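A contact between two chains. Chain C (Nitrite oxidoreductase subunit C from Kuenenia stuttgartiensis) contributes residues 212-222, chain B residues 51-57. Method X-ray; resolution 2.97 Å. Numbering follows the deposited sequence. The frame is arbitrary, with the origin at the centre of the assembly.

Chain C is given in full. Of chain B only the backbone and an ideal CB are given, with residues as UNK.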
# COMPACT_ATOMS: atom_id res chain seq x y z
N ALA C 212 14.12 27.75 2.84
CA ALA C 212 14.98 27.49 3.99
C ALA C 212 14.20 26.86 5.14
O ALA C 212 14.69 25.92 5.79
CB ALA C 212 15.66 28.78 4.45
N ALA C 213 12.98 27.29 5.35
CA ALA C 213 12.15 26.71 6.42
C ALA C 213 11.85 25.25 6.13
O ALA C 213 11.83 24.47 7.04
CB ALA C 213 10.86 27.48 6.49
N GLU C 214 11.56 24.92 4.89
CA GLU C 214 11.18 23.54 4.56
C GLU C 214 12.41 22.68 4.36
O GLU C 214 12.27 21.48 4.39
CB GLU C 214 10.23 23.54 3.38
CG GLU C 214 8.94 24.21 3.73
CD GLU C 214 8.17 23.39 4.71
OE1 GLU C 214 8.12 22.22 4.54
OE2 GLU C 214 7.66 23.92 5.63
N LEU C 215 13.56 23.29 4.15
CA LEU C 215 14.74 22.43 4.01
C LEU C 215 15.03 21.81 5.38
O LEU C 215 15.26 20.62 5.43
CB LEU C 215 15.89 23.29 3.48
CG LEU C 215 15.95 23.40 1.97
CD1 LEU C 215 16.89 24.50 1.54
CD2 LEU C 215 16.38 22.10 1.35
N SER C 216 14.96 22.64 6.42
CA SER C 216 15.10 22.36 7.88
C SER C 216 16.54 22.09 8.29
O SER C 216 17.43 22.48 7.58
CB SER C 216 14.18 21.29 8.35
OG SER C 216 13.65 21.59 9.60
N GLY C 217 16.71 21.52 9.47
CA GLY C 217 18.00 21.09 10.02
C GLY C 217 19.03 22.18 10.07
O GLY C 217 18.68 23.28 10.42
N GLY C 218 20.25 21.85 9.68
CA GLY C 218 21.37 22.80 9.64
C GLY C 218 21.06 23.93 8.70
O GLY C 218 21.42 25.05 8.99
N TYR C 219 20.41 23.63 7.58
CA TYR C 219 20.12 24.73 6.64
C TYR C 219 19.18 25.76 7.24
O TYR C 219 19.45 26.93 7.10
CB TYR C 219 19.59 24.17 5.32
CG TYR C 219 19.70 25.21 4.24
CD1 TYR C 219 20.77 25.23 3.39
CD2 TYR C 219 18.77 26.22 4.17
CE1 TYR C 219 20.89 26.21 2.44
CE2 TYR C 219 18.89 27.22 3.23
CZ TYR C 219 19.94 27.21 2.36
OH TYR C 219 20.05 28.18 1.42
N ALA C 220 18.13 25.34 7.93
CA ALA C 220 17.22 26.31 8.53
C ALA C 220 17.81 26.96 9.77
O ALA C 220 17.53 28.13 10.05
CB ALA C 220 15.88 25.65 8.88
N ALA C 221 18.59 26.18 10.50
CA ALA C 221 19.18 26.62 11.78
C ALA C 221 20.45 27.39 11.51
O ALA C 221 21.12 27.70 12.47
CB ALA C 221 19.46 25.45 12.66
N HIS C 222 20.79 27.56 10.25
CA HIS C 222 21.97 28.33 9.78
C HIS C 222 23.26 27.74 10.30
O HIS C 222 24.18 28.49 10.53
CB HIS C 222 21.78 29.81 10.05
CG HIS C 222 21.17 30.51 8.89
ND1 HIS C 222 21.33 31.84 8.66
CD2 HIS C 222 20.44 30.04 7.86
CE1 HIS C 222 20.72 32.18 7.56
NE2 HIS C 222 20.17 31.10 7.06
N UNK B 51 12.68 26.08 17.19
CA UNK B 51 11.74 26.65 16.24
C UNK B 51 11.91 26.06 14.85
O UNK B 51 11.00 26.20 14.02
CB UNK B 51 11.90 28.17 16.18
N UNK B 52 13.06 25.43 14.57
CA UNK B 52 13.33 24.86 13.25
C UNK B 52 12.18 23.97 12.80
O UNK B 52 11.62 24.14 11.71
CB UNK B 52 14.64 24.06 13.27
N UNK B 53 11.79 23.02 13.65
CA UNK B 53 10.74 22.08 13.29
C UNK B 53 9.35 22.69 13.42
O UNK B 53 8.43 22.29 12.69
CB UNK B 53 10.84 20.83 14.16
N UNK B 54 9.16 23.64 14.34
CA UNK B 54 7.86 24.30 14.45
C UNK B 54 7.58 25.16 13.22
O UNK B 54 6.41 25.35 12.86
CB UNK B 54 7.80 25.16 15.72
N UNK B 55 8.61 25.75 12.64
CA UNK B 55 8.45 26.52 11.39
C UNK B 55 8.11 25.59 10.24
O UNK B 55 7.43 26.00 9.34
CB UNK B 55 9.72 27.31 11.07
N UNK B 56 8.71 24.41 10.21
CA UNK B 56 8.45 23.43 9.14
C UNK B 56 7.01 22.92 9.21
O UNK B 56 6.42 22.74 8.17
CB UNK B 56 9.43 22.26 9.24
N UNK B 57 6.49 22.66 10.39
CA UNK B 57 5.12 22.10 10.54
C UNK B 57 3.99 23.08 10.24
O UNK B 57 2.89 22.63 9.99
CB UNK B 57 4.94 21.58 11.97

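Positions 51 to 57 of chain B have helical backbone angles throughout, so their CB atoms fan around one axis and only some can meet chain C.

At position 51 the ideal CB has nothing of this stretch of chain C within 5.5 Å, so the contact sets little preference. The residue is Ser B51, whose backbone O accepts a 2.8 Å hydrogen bond from the N of position 55.

Position 52 points toward chain C. Its ideal CB lies 4.5 Å from Ser C216 OG and 4.8 Å from Ala C220 CB, with the methyl of Ala C221 beyond. Small methyl groups and a close backbone leave room for a compact apolar side chain: valine, isoleucine or alanine would all be plausible. It is Val B52, chi1 in the t well. Its CG2 packs on Ala C221 CB at 3.7 Å, and both methyls flank Ala C220 CB (CG1 4.3 Å, CG2 4.4 Å). CG1 also sits just 3.1 Å from Ser C216 OG, a tight approach without a hydrogen bond.

Position 53 points away, though its ideal CB is still 5.4 Å from Ser C216 OG. A short side chain would contribute little, but a long or aromatic one could bend back. Tyr B53 does so: with chi1 at m, its ring comes obliquely to the serine, CE1 lying 4.0 Å from Ser C216 OG.

Position 54 is out of reach, and this stretch sets no demand there. Arg B54 makes its side-chain hydrogen bonds elsewhere in the structure.

Position 55 points toward chain C, but the nearest feature is a single methyl, Ala C213 CB, 4.7 Å from the ideal CB. A small or polar residue would fit equally well. Asp B55 lies beside that methyl without a polar partner in this stretch.

Position 56 points sideways into a polar setting: the ideal CB is 3.9 Å from Ala C213 O and 4.3 Å from both Ser C216 OG and Glu C214 OE2. Ala C213 O and Glu C214 O, which accept no backbone hydrogen bond within their own stretch, can take a donor, and the serine hydroxyl can give or take a proton, so glutamine, asparagine, lysine or arginine could be considered. Gln B56 offers both functions from one amide. Its OE1 accepts a weak hydrogen bond from Ser C216 OG at 3.2 Å, and its NE2 gives a weak one to Glu C214 O at 3.4 Å.

Position 57 points away, leaving its identity free of this stretch; Tyr B57 OH is hydrogen-bonded elsewhere in the structure.

Chain B (51-57) SVYRDQY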
# COMPACT_ATOMS: atom_id res chain seq x y z
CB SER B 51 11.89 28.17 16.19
OG SER B 51 13.10 28.53 15.56
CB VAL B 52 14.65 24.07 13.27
CG1 VAL B 52 14.70 23.08 12.11
CG2 VAL B 52 15.84 24.99 13.22
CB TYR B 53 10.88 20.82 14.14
CG TYR B 53 12.11 20.02 13.75
CD1 TYR B 53 12.14 19.27 12.58
CD2 TYR B 53 13.26 20.04 14.54
CE1 TYR B 53 13.26 18.55 12.21
CE2 TYR B 53 14.38 19.32 14.18
CZ TYR B 53 14.38 18.58 13.02
OH TYR B 53 15.49 17.86 12.65
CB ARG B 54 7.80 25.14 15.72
CG ARG B 54 8.30 24.43 16.96
CD ARG B 54 7.85 25.16 18.20
NE ARG B 54 8.50 24.68 19.41
CZ ARG B 54 9.46 25.33 20.05
NH1 ARG B 54 9.88 26.50 19.58
NH2 ARG B 54 10.01 24.82 21.14
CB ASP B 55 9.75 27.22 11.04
CG ASP B 55 10.11 28.34 11.97
OD1 ASP B 55 9.24 28.72 12.72
OD2 ASP B 55 11.23 28.82 11.90
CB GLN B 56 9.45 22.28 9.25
CG GLN B 56 9.88 21.70 7.91
CD GLN B 56 10.63 20.41 8.05
OE1 GLN B 56 10.96 20.00 9.13
NE2 GLN B 56 10.94 19.77 6.96
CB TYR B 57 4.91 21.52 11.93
CG TYR B 57 3.59 20.83 12.10
CD1 TYR B 57 3.42 19.53 11.71
CD2 TYR B 57 2.54 21.47 12.68
CE1 TYR B 57 2.21 18.89 11.86
CE2 TYR B 57 1.32 20.85 12.84
CZ TYR B 57 1.15 19.56 12.41
OH TYR B 57 -0.05 18.95 12.56
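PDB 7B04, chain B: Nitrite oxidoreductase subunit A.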